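Local coordinates for Non-structural maintenance of chromosomes element 4 (Xenopus laevis, PDB 7DG2), which forms part of the Nse1-Nse3-Nse4 subcomplex of Smc5/6, which probably promotes repair of double-stranded DNA breaks by homologous recombination between sister chromatids, at residues V6-P9 / T10-T13. Sequence-based numbering, arbitrary orientation.
Sequences VFDP and TSFT
With chi1 of 180° in Phe7 and -175° in Phe12, each ring swings away from its own backbone nitrogen to lie beside its carbonyl carbon, which lets Phe7 present its edge to the face of Phe12. Phe7 CZ, the far tip of its ring, lies 3.4 Å from Phe12 CG; the planes stand at 61° in an offset T-shaped pair. Both residues are buried, which favours large apolar rings.

Between them in sequence, Asp8 is the N-cap. Its side chain is short enough to curl forward over the first turn, where OD1 accepts from Thr10 N at 3.0 Å, met from above the carboxylate plane, and more weakly from Ser11 N at 3.3 Å. A negative charge here should also suit the positive end of the helix dipole. Pro9 suits the first helical position, where no earlier helical carbonyl needs its N-H, and its ring already holds phi near the helical value. Regular helix bonding begins at once: Phe12 N donates to Asp8 O (3.1 Å) and Thr13 N to Pro9 O (3.0 Å).

This capped turn opens helix 9-20 within the Nse3-binding region of Nse4. The MAGE-domain chain flanks it: Trp201 of that chain meets Phe7 edge to face, and Gln194 and Arg127 of the same chain hydrogen-bond Ser11 OG and, for the arginine, both Thr13 OG1 and Pro9 O.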
# COMPACT_ATOMS: atom_id res chain seq x y z
N VAL C 6 -30.09 -23.92 8.57
CA VAL C 6 -30.31 -22.87 7.57
C VAL C 6 -29.74 -21.55 8.08
O VAL C 6 -29.91 -21.19 9.25
CB VAL C 6 -31.81 -22.75 7.26
CG1 VAL C 6 -32.06 -21.64 6.24
CG2 VAL C 6 -32.35 -24.07 6.75
N PHE C 7 -29.09 -20.81 7.18
CA PHE C 7 -28.49 -19.52 7.51
C PHE C 7 -29.51 -18.41 7.28
O PHE C 7 -30.16 -18.37 6.23
CB PHE C 7 -27.25 -19.27 6.66
CG PHE C 7 -26.56 -17.95 6.92
CD1 PHE C 7 -25.97 -17.69 8.14
CD2 PHE C 7 -26.48 -16.98 5.92
CE1 PHE C 7 -25.33 -16.48 8.38
CE2 PHE C 7 -25.83 -15.78 6.15
CZ PHE C 7 -25.25 -15.53 7.38
N ASP C 8 -29.62 -17.49 8.25
CA ASP C 8 -30.55 -16.37 8.19
C ASP C 8 -29.80 -15.10 7.82
O ASP C 8 -29.13 -14.50 8.68
CB ASP C 8 -31.27 -16.21 9.53
CG ASP C 8 -32.27 -15.07 9.54
OD1 ASP C 8 -32.45 -14.38 8.51
OD2 ASP C 8 -32.90 -14.86 10.60
N PRO C 9 -29.87 -14.63 6.56
CA PRO C 9 -29.13 -13.42 6.19
C PRO C 9 -29.65 -12.15 6.83
O PRO C 9 -28.91 -11.16 6.90
CB PRO C 9 -29.28 -13.35 4.66
CG PRO C 9 -29.69 -14.73 4.26
CD PRO C 9 -30.48 -15.28 5.40
N THR C 10 -30.91 -12.14 7.28
CA THR C 10 -31.47 -10.95 7.90
C THR C 10 -30.95 -10.78 9.33
O THR C 10 -30.59 -9.67 9.73
CB THR C 10 -32.99 -11.02 7.89
OG1 THR C 10 -33.46 -11.00 6.53
CG2 THR C 10 -33.60 -9.85 8.65
N SER C 11 -30.91 -11.87 10.08
CA SER C 11 -30.23 -11.86 11.38
C SER C 11 -28.77 -11.47 11.21
O SER C 11 -28.21 -10.74 12.04
CB SER C 11 -30.36 -13.23 12.03
OG SER C 11 -29.71 -13.26 13.28
N PHE C 12 -28.14 -11.95 10.14
CA PHE C 12 -26.74 -11.65 9.87
C PHE C 12 -26.51 -10.15 9.70
O PHE C 12 -25.61 -9.59 10.32
CB PHE C 12 -26.27 -12.42 8.64
CG PHE C 12 -24.80 -12.28 8.32
CD1 PHE C 12 -23.84 -12.49 9.30
CD2 PHE C 12 -24.39 -12.02 7.02
CE1 PHE C 12 -22.49 -12.39 8.99
CE2 PHE C 12 -23.05 -11.91 6.70
CZ PHE C 12 -22.09 -12.10 7.69
N THR C 13 -27.32 -9.49 8.86
CA THR C 13 -27.06 -8.06 8.68
C THR C 13 -27.39 -7.27 9.94
O THR C 13 -26.74 -6.26 10.21
CB THR C 13 -27.84 -7.48 7.49
OG1 THR C 13 -29.23 -7.79 7.62
CG2 THR C 13 -27.29 -8.00 6.17